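Hypothetical protein (Archaeoglobus fulgidus, PDB 2H6L) is of unknown function but binds zinc and folds as a PPC domain that assembles with two further copies of itself. Local coordinates at residues Cys88-Val92 against Gly102-Phe106; Leu16-Leu22 against Ser107-Cys113; Val3-Glu7 against Pro119-Pro125; Ile43-Ala49 against Leu66-Ile72. All blocks are in the same frame, centred on the assembly; numbering follows the deposited sequence.

Interaction 1 (Cys88-Val92 against Gly102-Phe106); sequences CHIHV and GGHLF. With ZN (zinc ion), chain D.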
loop_
_atom_site.group_PDB
_atom_site.type_symbol
_atom_site.label_atom_id
_atom_site.label_comp_id
_atom_site.label_asym_id
_atom_site.label_seq_id
_atom_site.Cartn_x
_atom_site.Cartn_y
_atom_site.Cartn_z
ATOM N N CYS A 88 -4.484 12.690 -10.182
ATOM C CA CYS A 88 -4.246 11.423 -9.494
ATOM C C CYS A 88 -3.653 10.348 -10.401
ATOM O O CYS A 88 -4.101 10.157 -11.527
ATOM C CB CYS A 88 -5.551 10.873 -8.895
ATOM S SG CYS A 88 -6.301 11.843 -7.563
ATOM N N HIS A 89 -2.635 9.656 -9.891
ATOM C CA HIS A 89 -2.000 8.550 -10.592
ATOM C C HIS A 89 -2.183 7.390 -9.627
ATOM O O HIS A 89 -1.523 7.330 -8.593
ATOM C CB HIS A 89 -0.509 8.786 -10.799
ATOM C CG HIS A 89 0.165 7.680 -11.550
ATOM N ND1 HIS A 89 1.529 7.631 -11.747
ATOM C CD2 HIS A 89 -0.344 6.584 -12.160
ATOM C CE1 HIS A 89 1.830 6.552 -12.444
ATOM N NE2 HIS A 89 0.712 5.898 -12.710
ATOM N N ILE A 90 -3.068 6.465 -9.966
ATOM C CA ILE A 90 -3.354 5.351 -9.073
ATOM C C ILE A 90 -3.254 3.975 -9.701
ATOM O O ILE A 90 -3.693 3.758 -10.827
ATOM C CB ILE A 90 -4.782 5.483 -8.497
ATOM C CG1 ILE A 90 -4.949 6.848 -7.836
ATOM C CG2 ILE A 90 -5.060 4.345 -7.508
ATOM C CD1 ILE A 90 -6.393 7.219 -7.568
ATOM N N HIS A 91 -2.682 3.040 -8.952
ATOM C CA HIS A 91 -2.574 1.667 -9.407
ATOM C C HIS A 91 -3.392 0.828 -8.437
ATOM O O HIS A 91 -3.445 1.127 -7.243
ATOM C CB HIS A 91 -1.113 1.206 -9.429
ATOM C CG HIS A 91 -0.369 1.633 -10.659
ATOM N ND1 HIS A 91 0.757 0.981 -11.115
ATOM C CD2 HIS A 91 -0.606 2.632 -11.541
ATOM C CE1 HIS A 91 1.179 1.557 -12.226
ATOM N NE2 HIS A 91 0.369 2.562 -12.506
ATOM N N VAL A 92 -4.047 -0.208 -8.944
ATOM C CA VAL A 92 -4.867 -1.043 -8.081
ATOM C C VAL A 92 -4.797 -2.519 -8.372
ATOM O O VAL A 92 -4.296 -2.961 -9.407
ATOM C CB VAL A 92 -6.372 -0.679 -8.178
ATOM C CG1 VAL A 92 -6.611 0.732 -7.683
ATOM C CG2 VAL A 92 -6.851 -0.850 -9.626
ATOM N N GLY A 102 -5.114 -6.403 -12.045
ATOM C CA GLY A 102 -4.336 -5.281 -11.554
ATOM C C GLY A 102 -3.844 -4.369 -12.656
ATOM O O GLY A 102 -3.717 -4.791 -13.805
ATOM N N GLY A 103 -3.570 -3.115 -12.310
ATOM C CA GLY A 103 -3.069 -2.184 -13.301
ATOM C C GLY A 103 -3.254 -0.722 -12.975
ATOM O O GLY A 103 -3.541 -0.343 -11.836
ATOM N N HIS A 104 -3.065 0.101 -14.001
ATOM C CA HIS A 104 -3.233 1.539 -13.905
ATOM C C HIS A 104 -4.752 1.729 -13.811
ATOM O O HIS A 104 -5.504 1.130 -14.579
ATOM C CB HIS A 104 -2.686 2.194 -15.181
ATOM C CG HIS A 104 -2.753 3.688 -15.180
ATOM N ND1 HIS A 104 -1.685 4.483 -14.830
ATOM C CD2 HIS A 104 -3.773 4.534 -15.471
ATOM C CE1 HIS A 104 -2.041 5.754 -14.901
ATOM N NE2 HIS A 104 -3.304 5.810 -15.287
ATOM N N LEU A 105 -5.202 2.549 -12.869
ATOM C CA LEU A 105 -6.631 2.778 -12.692
ATOM C C LEU A 105 -7.129 3.968 -13.504
ATOM O O LEU A 105 -6.569 5.058 -13.422
ATOM C CB LEU A 105 -6.941 3.009 -11.212
ATOM C CG LEU A 105 -8.391 3.335 -10.862
ATOM C CD1 LEU A 105 -9.268 2.125 -11.165
ATOM C CD2 LEU A 105 -8.482 3.713 -9.386
ATOM N N PHE A 106 -8.188 3.754 -14.279
ATOM C CA PHE A 106 -8.766 4.824 -15.089
ATOM C C PHE A 106 -10.069 5.289 -14.467
ATOM O O PHE A 106 -10.309 6.492 -14.336
ATOM C CB PHE A 106 -9.013 4.341 -16.519
ATOM C CG PHE A 106 -7.754 4.168 -17.321
ATOM C CD1 PHE A 106 -7.049 5.275 -17.776
ATOM C CD2 PHE A 106 -7.265 2.901 -17.607
ATOM C CE1 PHE A 106 -5.875 5.124 -18.506
ATOM C CE2 PHE A 106 -6.088 2.740 -18.335
ATOM C CZ PHE A 106 -5.394 3.850 -18.785
HETATM ZN ZN ZN D . 0.274 4.170 -14.003
HETATM O O HOH W 1 -4.088 6.505 -12.519
#
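Metal coordination dominates this contact. His89 NE2 and His91 NE2 each lie 2.2 Å from the zinc and His104 ND1 2.1 Å; a fourth ligand comes from outside the two segments. The His104 ring meets those of His89 and His91 rim to rim, with His89 CD2 3.3 Å from His104 CE1. Backbone bonds hold the two hairpin strands in register. Val92 N to Gly103 O (2.9 Å) and Gly103 N to Val92 O (3.0 Å) form a reciprocal pair. His91 and His104 face each other as a non-hydrogen-bonded antiparallel pair, their CA atoms 4.5 Å apart. Ile90 and Leu105 keep one direct bond, Leu105 N to Ile90 O (2.8 Å); on the other side of the pair a water bridges Ile90 N (2.7 Å) and Leu105 O (3.0 Å). Apolar packing lies on the side away from the metal: Leu105 CD2 touches Ile90 CG2 at 4.0 Å and Val92 CG1 at 3.9 Å. His89 ND1 bonds Glu114 and His91 ND1 the Ile72 carbonyl, both of the second subunit. Donating from ND1 leaves the His91 NE2 lone pair for zinc, and these partners build the metal site into the subunit interface.

Interaction 2 (Leu16-Leu22 against Ser107-Cys113); sequences LDYGKDL and SAEVFAC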
loop_
_atom_site.group_PDB
_atom_site.type_symbol
_atom_site.label_atom_id
_atom_site.label_comp_id
_atom_site.label_asym_id
_atom_site.label_seq_id
_atom_site.Cartn_x
_atom_site.Cartn_y
_atom_site.Cartn_z
ATOM N N LEU A 16 -16.146 7.640 0.512
ATOM C CA LEU A 16 -16.645 8.002 -0.809
ATOM C C LEU A 16 -18.115 7.667 -0.973
ATOM O O LEU A 16 -18.648 6.827 -0.256
ATOM C CB LEU A 16 -15.844 7.279 -1.892
ATOM C CG LEU A 16 -14.561 7.973 -2.354
ATOM C CD1 LEU A 16 -13.810 8.519 -1.166
ATOM C CD2 LEU A 16 -13.709 6.999 -3.145
ATOM N N ASP A 17 -18.761 8.329 -1.927
ATOM C CA ASP A 17 -20.175 8.097 -2.197
ATOM C C ASP A 17 -20.413 6.897 -3.101
ATOM O O ASP A 17 -19.708 6.691 -4.095
ATOM C CB ASP A 17 -20.808 9.331 -2.851
ATOM C CG ASP A 17 -20.836 10.526 -1.927
ATOM O OD1 ASP A 17 -21.312 10.384 -0.783
ATOM O OD2 ASP A 17 -20.389 11.613 -2.345
ATOM N N TYR A 18 -21.421 6.111 -2.743
ATOM C CA TYR A 18 -21.806 4.937 -3.503
ATOM C C TYR A 18 -22.265 5.346 -4.908
ATOM O O TYR A 18 -22.933 6.365 -5.077
ATOM C CB TYR A 18 -22.937 4.216 -2.755
ATOM C CG TYR A 18 -23.611 3.099 -3.518
ATOM C CD1 TYR A 18 -24.552 3.372 -4.514
ATOM C CD2 TYR A 18 -23.328 1.766 -3.229
ATOM C CE1 TYR A 18 -25.193 2.340 -5.204
ATOM C CE2 TYR A 18 -23.960 0.734 -3.909
ATOM C CZ TYR A 18 -24.893 1.026 -4.894
ATOM O OH TYR A 18 -25.525 0.005 -5.558
ATOM N N GLY A 19 -21.890 4.561 -5.911
ATOM C CA GLY A 19 -22.302 4.849 -7.276
ATOM C C GLY A 19 -21.568 5.930 -8.057
ATOM O O GLY A 19 -21.881 6.149 -9.224
ATOM N N LYS A 20 -20.605 6.607 -7.440
ATOM C CA LYS A 20 -19.853 7.661 -8.125
ATOM C C LYS A 20 -18.438 7.175 -8.423
ATOM O O LYS A 20 -17.953 6.260 -7.765
ATOM C CB LYS A 20 -19.776 8.913 -7.246
ATOM C CG LYS A 20 -21.124 9.491 -6.853
ATOM C CD LYS A 20 -21.872 10.031 -8.064
ATOM C CE LYS A 20 -23.211 10.647 -7.652
ATOM N NZ LYS A 20 -23.874 11.364 -8.781
ATOM N N ASP A 21 -17.773 7.800 -9.395
ATOM C CA ASP A 21 -16.412 7.400 -9.759
ATOM C C ASP A 21 -15.400 7.627 -8.643
ATOM O O ASP A 21 -15.343 8.694 -8.035
ATOM C CB ASP A 21 -15.937 8.142 -11.010
ATOM C CG ASP A 21 -14.585 7.642 -11.497
ATOM O OD1 ASP A 21 -14.529 6.513 -12.019
ATOM O OD2 ASP A 21 -13.579 8.364 -11.343
ATOM N N LEU A 22 -14.579 6.617 -8.399
ATOM C CA LEU A 22 -13.580 6.685 -7.351
ATOM C C LEU A 22 -12.572 7.805 -7.600
ATOM O O LEU A 22 -12.372 8.660 -6.745
ATOM C CB LEU A 22 -12.866 5.331 -7.238
ATOM C CG LEU A 22 -12.267 5.006 -5.868
ATOM C CD1 LEU A 22 -11.802 3.558 -5.813
ATOM C CD2 LEU A 22 -11.124 5.955 -5.596
ATOM N N SER A 107 -10.910 4.332 -14.088
ATOM C CA SER A 107 -12.186 4.647 -13.446
ATOM C C SER A 107 -12.695 3.457 -12.644
ATOM O O SER A 107 -12.341 2.306 -12.910
ATOM C CB SER A 107 -13.244 5.021 -14.483
ATOM O OG SER A 107 -13.639 3.880 -15.233
ATOM N N ALA A 108 -13.539 3.755 -11.663
ATOM C CA ALA A 108 -14.136 2.735 -10.823
ATOM C C ALA A 108 -15.384 3.294 -10.166
ATOM O O ALA A 108 -15.376 4.393 -9.615
ATOM C CB ALA A 108 -13.152 2.273 -9.757
ATOM N N GLU A 109 -16.468 2.538 -10.255
ATOM C CA GLU A 109 -17.714 2.942 -9.632
ATOM C C GLU A 109 -17.592 2.444 -8.205
ATOM O O GLU A 109 -17.328 1.269 -7.977
ATOM C CB GLU A 109 -18.895 2.272 -10.316
ATOM C CG GLU A 109 -20.238 2.815 -9.883
ATOM C CD GLU A 109 -21.382 2.157 -10.624
ATOM O OE1 GLU A 109 -21.278 2.020 -11.863
ATOM O OE2 GLU A 109 -22.382 1.783 -9.972
ATOM N N VAL A 110 -17.776 3.342 -7.248
ATOM C CA VAL A 110 -17.664 2.977 -5.844
ATOM C C VAL A 110 -18.858 2.233 -5.236
ATOM O O VAL A 110 -20.021 2.565 -5.503
ATOM C CB VAL A 110 -17.430 4.226 -4.984
ATOM C CG1 VAL A 110 -17.498 3.858 -3.507
ATOM C CG2 VAL A 110 -16.094 4.846 -5.321
ATOM N N PHE A 111 -18.554 1.225 -4.416
ATOM C CA PHE A 111 -19.577 0.488 -3.690
ATOM C C PHE A 111 -19.416 1.027 -2.271
ATOM O O PHE A 111 -20.353 1.578 -1.682
ATOM C CB PHE A 111 -19.320 -1.018 -3.691
ATOM C CG PHE A 111 -20.342 -1.796 -2.899
ATOM C CD1 PHE A 111 -21.644 -1.946 -3.374
ATOM C CD2 PHE A 111 -20.027 -2.312 -1.651
ATOM C CE1 PHE A 111 -22.615 -2.592 -2.618
ATOM C CE2 PHE A 111 -20.992 -2.964 -0.877
ATOM C CZ PHE A 111 -22.291 -3.102 -1.362
ATOM N N ALA A 112 -18.206 0.864 -1.739
ATOM C CA ALA A 112 -17.830 1.359 -0.418
ATOM C C ALA A 112 -16.322 1.566 -0.485
ATOM O O ALA A 112 -15.571 0.625 -0.762
ATOM C CB ALA A 112 -18.181 0.347 0.673
ATOM N N CYS A 113 -15.879 2.796 -0.245
ATOM C CA CYS A 113 -14.457 3.099 -0.316
ATOM C C CYS A 113 -13.982 4.038 0.782
ATOM O O CYS A 113 -14.564 5.089 1.010
ATOM C CB CYS A 113 -14.131 3.703 -1.685
ATOM S SG CYS A 113 -12.367 3.932 -2.003
HETATM O O HOH W 2 -18.125 4.442 0.914
#
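Val110 is the main bump. Its side chain fits into the concave side of the 16-22 loop, where CG2 meets Leu16 CD2 at 3.9 Å and Leu22 CB at 3.8 Å, and CB lies 3.5 Å from Asp17 O. Beyond it, Cys113 SG nestles against Leu16 CD2 (3.5 Å) and Leu22 CD1 (3.9 Å), while Leu22 CB rests on Ala108 CB at 4.0 Å. The loop keeps its curve through a type II turn, Asp17 to Lys20, with Gly19 taking the positive phi; Gly19 N donates to Val110 O (2.8 Å) and Val110 N to Lys20 O (3.0 Å). Next comes the N-cap of helix 22-33: Asp21 OD1 accepts from Ala108 N (3.0 Å), its OD2 caps Arg24 N, and Leu22 N reaches Ala108 O (2.7 Å). At the other end the strand bends at a classic bulge, Phe111 and Ala112 opposite Ala45. There Tyr18 CE2 leans on Phe111 CD1 at 3.6 Å, and a water links Leu16 O (2.7 Å) to Cys113 N (3.0 Å).

Interaction 3 (Val3-Glu7 against Pro119-Pro125); sequences VFEFE and PLSGEAP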
loop_
_atom_site.group_PDB
_atom_site.type_symbol
_atom_site.label_atom_id
_atom_site.label_comp_id
_atom_site.label_asym_id
_atom_site.label_seq_id
_atom_site.Cartn_x
_atom_site.Cartn_y
_atom_site.Cartn_z
ATOM N N VAL A 3 14.184 14.439 -7.093
ATOM C CA VAL A 3 13.774 14.402 -5.698
ATOM C C VAL A 3 12.877 15.583 -5.362
ATOM O O VAL A 3 13.222 16.725 -5.644
ATOM C CB VAL A 3 15.001 14.463 -4.760
ATOM C CG1 VAL A 3 14.545 14.401 -3.310
ATOM C CG2 VAL A 3 15.965 13.318 -5.073
ATOM N N PHE A 4 11.724 15.304 -4.764
ATOM C CA PHE A 4 10.804 16.365 -4.356
ATOM C C PHE A 4 10.612 16.230 -2.853
ATOM O O PHE A 4 10.139 15.205 -2.365
ATOM C CB PHE A 4 9.466 16.230 -5.080
ATOM C CG PHE A 4 9.592 16.249 -6.575
ATOM C CD1 PHE A 4 9.889 15.091 -7.275
ATOM C CD2 PHE A 4 9.462 17.440 -7.280
ATOM C CE1 PHE A 4 10.062 15.117 -8.660
ATOM C CE2 PHE A 4 9.633 17.477 -8.662
ATOM C CZ PHE A 4 9.931 16.316 -9.352
ATOM N N GLU A 5 10.993 17.269 -2.124
ATOM C CA GLU A 5 10.906 17.257 -0.673
ATOM C C GLU A 5 9.660 17.952 -0.153
ATOM O O GLU A 5 9.240 18.980 -0.693
ATOM C CB GLU A 5 12.155 17.916 -0.082
ATOM C CG GLU A 5 12.302 17.769 1.427
ATOM C CD GLU A 5 13.616 18.340 1.935
ATOM O OE1 GLU A 5 14.615 18.258 1.193
ATOM O OE2 GLU A 5 13.650 18.856 3.072
ATOM N N PHE A 6 9.080 17.382 0.904
ATOM C CA PHE A 6 7.875 17.929 1.518
ATOM C C PHE A 6 7.856 17.745 3.036
ATOM O O PHE A 6 8.722 17.081 3.612
ATOM C CB PHE A 6 6.623 17.245 0.966
ATOM C CG PHE A 6 6.555 17.178 -0.537
ATOM C CD1 PHE A 6 7.142 16.124 -1.229
ATOM C CD2 PHE A 6 5.852 18.145 -1.255
ATOM C CE1 PHE A 6 7.027 16.024 -2.613
ATOM C CE2 PHE A 6 5.729 18.061 -2.644
ATOM C CZ PHE A 6 6.314 17.000 -3.326
ATOM N N GLU A 7 6.851 18.345 3.668
ATOM C CA GLU A 7 6.622 18.240 5.104
ATOM C C GLU A 7 5.215 17.680 5.217
ATOM O O GLU A 7 4.352 18.000 4.399
ATOM C CB GLU A 7 6.634 19.613 5.776
ATOM C CG GLU A 7 7.938 20.036 6.415
ATOM C CD GLU A 7 7.843 21.431 7.028
ATOM O OE1 GLU A 7 7.755 22.422 6.268
ATOM O OE2 GLU A 7 7.844 21.536 8.272
ATOM N N PRO A 119 -1.639 14.703 2.510
ATOM C CA PRO A 119 -1.160 15.858 1.746
ATOM C C PRO A 119 0.323 16.113 2.007
ATOM O O PRO A 119 0.821 15.887 3.113
ATOM C CB PRO A 119 -2.055 16.998 2.238
ATOM C CG PRO A 119 -2.395 16.581 3.642
ATOM C CD PRO A 119 -2.669 15.108 3.486
ATOM N N LEU A 120 1.024 16.566 0.974
ATOM C CA LEU A 120 2.445 16.850 1.084
ATOM C C LEU A 120 2.653 18.329 0.796
ATOM O O LEU A 120 2.350 18.813 -0.303
ATOM C CB LEU A 120 3.224 15.982 0.090
ATOM C CG LEU A 120 3.092 14.479 0.359
ATOM C CD1 LEU A 120 3.595 13.674 -0.831
ATOM C CD2 LEU A 120 3.863 14.130 1.615
ATOM N N SER A 121 3.148 19.043 1.802
ATOM C CA SER A 121 3.402 20.478 1.703
ATOM C C SER A 121 4.806 20.769 1.156
ATOM O O SER A 121 5.813 20.473 1.796
ATOM C CB SER A 121 3.222 21.120 3.085
ATOM O OG SER A 121 3.667 22.464 3.109
ATOM N N GLY A 122 4.859 21.353 -0.036
ATOM C CA GLY A 122 6.130 21.678 -0.663
ATOM C C GLY A 122 5.858 21.918 -2.132
ATOM O O GLY A 122 4.700 22.013 -2.534
ATOM N N GLU A 123 6.901 22.021 -2.944
ATOM C CA GLU A 123 6.694 22.243 -4.373
ATOM C C GLU A 123 6.117 20.988 -5.017
ATOM O O GLU A 123 6.746 19.940 -5.017
ATOM C CB GLU A 123 8.011 22.615 -5.051
ATOM C CG GLU A 123 8.617 23.900 -4.528
ATOM C CD GLU A 123 7.646 25.064 -4.603
ATOM O OE1 GLU A 123 6.923 25.162 -5.615
ATOM O OE2 GLU A 123 7.613 25.887 -3.662
ATOM N N ALA A 124 4.913 21.102 -5.563
ATOM C CA ALA A 124 4.258 19.970 -6.203
ATOM C C ALA A 124 4.898 19.603 -7.535
ATOM O O ALA A 124 5.196 20.469 -8.357
ATOM C CB ALA A 124 2.773 20.278 -6.416
ATOM N N PRO A 125 5.137 18.304 -7.759
ATOM C CA PRO A 125 5.742 17.911 -9.033
ATOM C C PRO A 125 4.726 18.082 -10.161
ATOM O O PRO A 125 3.526 17.847 -9.975
ATOM C CB PRO A 125 6.138 16.457 -8.799
ATOM C CG PRO A 125 5.150 15.984 -7.788
ATOM C CD PRO A 125 5.029 17.155 -6.844
HETATM O O HOH W 3 9.246 21.701 -1.725
HETATM O O HOH W 4 8.692 19.289 -3.559
#
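This is a short antiparallel pairing that opens into aromatic packing, joining the N-terminal strand 2-7 to the loop after strand 113-119. Glu7 and Ser121 form its single bridge: Glu7 N donates to Ser121 O and Ser121 N to Glu7 O, both at 3.0 Å. The backbones then separate and two waters fill the gap, one between Glu5 O (2.9 Å) and Glu123 N (2.7 Å), the other donating to Glu5 O (2.9 Å) and Glu123 O (2.5 Å). Next to them the Phe6 ring slots into the curl of the loop. Leu120 CB lies over its face, 4.0 Å from the ring centroid, in a CH-pi contact, and Pro125 CD comes to its edge, 3.7 Å from CZ. Phe4 receives a second CH-pi contact, from Pro125 CB, 3.7 Å from its centroid. Gly122 lets the loop pass close, since a CB there would collide with Glu5 O and Phe6 CD2. Strand 3-7 also pairs with a strand of the second subunit, carrying the sheet across that interface. Backbone bonds and waters hold the more exposed side, while Phe4, Phe6, Leu120 and Pro125 form a buried apolar seam, touched by the Glu123 carbonyl, its O 3.2 Å from Phe6 CE2.

Interaction 4 (Ile43-Ala49 against Leu66-Ile72); sequences IGAVRSA and LMEPLEI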
loop_
_atom_site.group_PDB
_atom_site.type_symbol
_atom_site.label_atom_id
_atom_site.label_comp_id
_atom_site.label_asym_id
_atom_site.label_seq_id
_atom_site.Cartn_x
_atom_site.Cartn_y
_atom_site.Cartn_z
ATOM N N ILE A 43 -9.034 1.186 0.407
ATOM C CA ILE A 43 -9.490 -0.196 0.419
ATOM C C ILE A 43 -11.008 -0.136 0.347
ATOM O O ILE A 43 -11.594 0.926 0.525
ATOM C CB ILE A 43 -9.082 -0.972 1.699
ATOM C CG1 ILE A 43 -9.658 -0.298 2.946
ATOM C CG2 ILE A 43 -7.567 -1.084 1.788
ATOM C CD1 ILE A 43 -9.504 -1.155 4.215
ATOM N N GLY A 44 -11.642 -1.271 0.090
ATOM C CA GLY A 44 -13.089 -1.280 -0.001
ATOM C C GLY A 44 -13.530 -2.159 -1.145
ATOM O O GLY A 44 -12.933 -3.202 -1.385
ATOM N N ALA A 45 -14.575 -1.747 -1.854
ATOM C CA ALA A 45 -15.072 -2.530 -2.976
ATOM C C ALA A 45 -15.687 -1.616 -4.025
ATOM O O ALA A 45 -16.146 -0.521 -3.710
ATOM C CB ALA A 45 -16.107 -3.545 -2.491
ATOM N N VAL A 46 -15.701 -2.089 -5.265
ATOM C CA VAL A 46 -16.250 -1.336 -6.387
ATOM C C VAL A 46 -17.266 -2.184 -7.140
ATOM O O VAL A 46 -17.222 -3.412 -7.087
ATOM C CB VAL A 46 -15.136 -0.916 -7.379
ATOM C CG1 VAL A 46 -14.091 -0.064 -6.669
ATOM C CG2 VAL A 46 -14.490 -2.144 -7.981
ATOM N N ARG A 47 -18.171 -1.521 -7.853
ATOM C CA ARG A 47 -19.200 -2.203 -8.634
ATOM C C ARG A 47 -18.703 -2.513 -10.046
ATOM O O ARG A 47 -19.243 -3.378 -10.735
ATOM C CB ARG A 47 -20.456 -1.333 -8.701
ATOM C CG ARG A 47 -20.937 -0.842 -7.330
ATOM C CD ARG A 47 -22.298 -0.165 -7.460
ATOM N NE ARG A 47 -23.330 -1.110 -7.884
ATOM C CZ ARG A 47 -24.429 -0.768 -8.550
ATOM N NH1 ARG A 47 -24.643 0.503 -8.874
ATOM N NH2 ARG A 47 -25.315 -1.697 -8.893
ATOM N N SER A 48 -17.673 -1.792 -10.476
ATOM C CA SER A 48 -17.094 -2.005 -11.799
ATOM C C SER A 48 -15.848 -1.150 -11.912
ATOM O O SER A 48 -15.562 -0.344 -11.034
ATOM C CB SER A 48 -18.078 -1.601 -12.893
ATOM O OG SER A 48 -18.322 -0.204 -12.846
ATOM N N ALA A 49 -15.115 -1.300 -13.007
ATOM C CA ALA A 49 -13.908 -0.517 -13.151
ATOM C C ALA A 49 -13.290 -0.613 -14.525
ATOM O O ALA A 49 -13.662 -1.457 -15.341
ATOM C CB ALA A 49 -12.888 -0.969 -12.104
ATOM N N LEU A 66 -14.045 -4.121 -16.581
ATOM C CA LEU A 66 -14.511 -5.105 -15.617
ATOM C C LEU A 66 -15.879 -4.656 -15.136
ATOM O O LEU A 66 -15.985 -3.691 -14.384
ATOM C CB LEU A 66 -13.554 -5.179 -14.432
ATOM C CG LEU A 66 -12.153 -5.723 -14.714
ATOM C CD1 LEU A 66 -11.243 -5.369 -13.555
ATOM C CD2 LEU A 66 -12.212 -7.238 -14.929
HETATM N N MSE A 67 -16.921 -5.343 -15.586
HETATM C CA MSE A 67 -18.276 -5.002 -15.190
HETATM C C MSE A 67 -18.832 -6.037 -14.219
HETATM O O MSE A 67 -19.894 -6.629 -14.435
HETATM C CB MSE A 67 -19.170 -4.866 -16.427
HETATM C CG MSE A 67 -18.821 -3.652 -17.293
HETATM SE SE MSE A 67 -19.879 -3.464 -18.916
HETATM C CE MSE A 67 -21.504 -2.744 -18.148
ATOM N N GLU A 68 -18.079 -6.254 -13.148
ATOM C CA GLU A 68 -18.455 -7.183 -12.096
ATOM C C GLU A 68 -17.956 -6.603 -10.788
ATOM O O GLU A 68 -16.874 -6.015 -10.734
ATOM C CB GLU A 68 -17.813 -8.565 -12.298
ATOM C CG GLU A 68 -17.943 -9.471 -11.059
ATOM C CD GLU A 68 -17.195 -10.787 -11.175
ATOM O OE1 GLU A 68 -16.015 -10.769 -11.592
ATOM O OE2 GLU A 68 -17.780 -11.839 -10.830
ATOM N N PRO A 69 -18.744 -6.744 -9.718
ATOM C CA PRO A 69 -18.345 -6.225 -8.409
ATOM C C PRO A 69 -16.993 -6.825 -8.043
ATOM O O PRO A 69 -16.777 -8.020 -8.232
ATOM C CB PRO A 69 -19.459 -6.720 -7.497
ATOM C CG PRO A 69 -20.654 -6.672 -8.398
ATOM C CD PRO A 69 -20.119 -7.274 -9.678
ATOM N N LEU A 70 -16.089 -6.001 -7.524
ATOM C CA LEU A 70 -14.760 -6.473 -7.143
ATOM C C LEU A 70 -14.300 -5.802 -5.860
ATOM O O LEU A 70 -14.698 -4.679 -5.560
ATOM C CB LEU A 70 -13.756 -6.163 -8.261
ATOM C CG LEU A 70 -13.278 -7.249 -9.238
ATOM C CD1 LEU A 70 -14.296 -8.348 -9.386
ATOM C CD2 LEU A 70 -12.981 -6.598 -10.586
ATOM N N GLU A 71 -13.467 -6.501 -5.096
ATOM C CA GLU A 71 -12.929 -5.945 -3.864
ATOM C C GLU A 71 -11.710 -5.116 -4.240
ATOM O O GLU A 71 -10.987 -5.463 -5.174
ATOM C CB GLU A 71 -12.455 -7.055 -2.925
ATOM C CG GLU A 71 -13.533 -7.965 -2.371
ATOM C CD GLU A 71 -14.198 -7.372 -1.159
ATOM O OE1 GLU A 71 -13.469 -7.023 -0.205
ATOM O OE2 GLU A 71 -15.440 -7.255 -1.154
ATOM N N ILE A 72 -11.486 -4.018 -3.531
ATOM C CA ILE A 72 -10.299 -3.219 -3.775
ATOM C C ILE A 72 -9.288 -3.920 -2.884
ATOM O O ILE A 72 -9.271 -3.717 -1.673
ATOM C CB ILE A 72 -10.452 -1.772 -3.297
ATOM C CG1 ILE A 72 -11.591 -1.078 -4.050
ATOM C CG2 ILE A 72 -9.148 -1.017 -3.533
ATOM C CD1 ILE A 72 -11.855 0.334 -3.562
#
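Leu66 ends one ladder: its N donates to Ala49 O (3.0 Å) and its O accepts from Ala49 N (2.9 Å). The selenomethionine Met67 then turns its side chain away, though its CA stays 4.1 Å from Ser48 CB. Glu68 lies in the loop between the two ladders, its carboxylate salt-bridged to Lys96. Pro69 brings the chain back, with its CA 3.3 Å from Val46 O in a CA-H...O contact. A second ladder starts at Leu70, where Leu70 N to Val46 O (2.9 Å) and Val46 N to Leu70 O (2.8 Å) close a hydrogen-bonded pair. Glu71 sits opposite Ala45, CA to CA 4.1 Å, and sends OE2 to Tyr54 N of the third subunit. Ile72 follows, its N donating to Gly44 O (2.7 Å) and its CG1 packing on Val46 CG1 at 3.8 Å; its carbonyl meets His91 ND1 of the third subunit, a zinc-binding residue. One strand, interrupted near Arg47, is therefore paired first with the end of strand 60-66 and then with the start of strand 70-82. The result is two short antiparallel ladders, out of register by one residue, in the curled sheet of the PPC domain, next to a neighbouring subunit's zinc site.

In the fold
From the N terminus, residues 3-7 open the longest loop, which only interaction 3 closes, at 119-125. Within it, residues 16-22 wait for 107-113, so interaction 2 is nested inside interaction 3. Inside that in turn lie two smaller loops in series: interaction 4 closes at 66-72 before interaction 1 opens at 88-92. None of the four cross. Interaction 1 runs straight on into interaction 2 along strand 99-110, and interactions 2 and 4 touch, through the Glu109-Arg47 salt bridge among other contacts. These three all reach the main sheet, whereas interaction 3 ties the N-terminal strand to the loop after strand 113-119, on the far side from interactions 2 and 4.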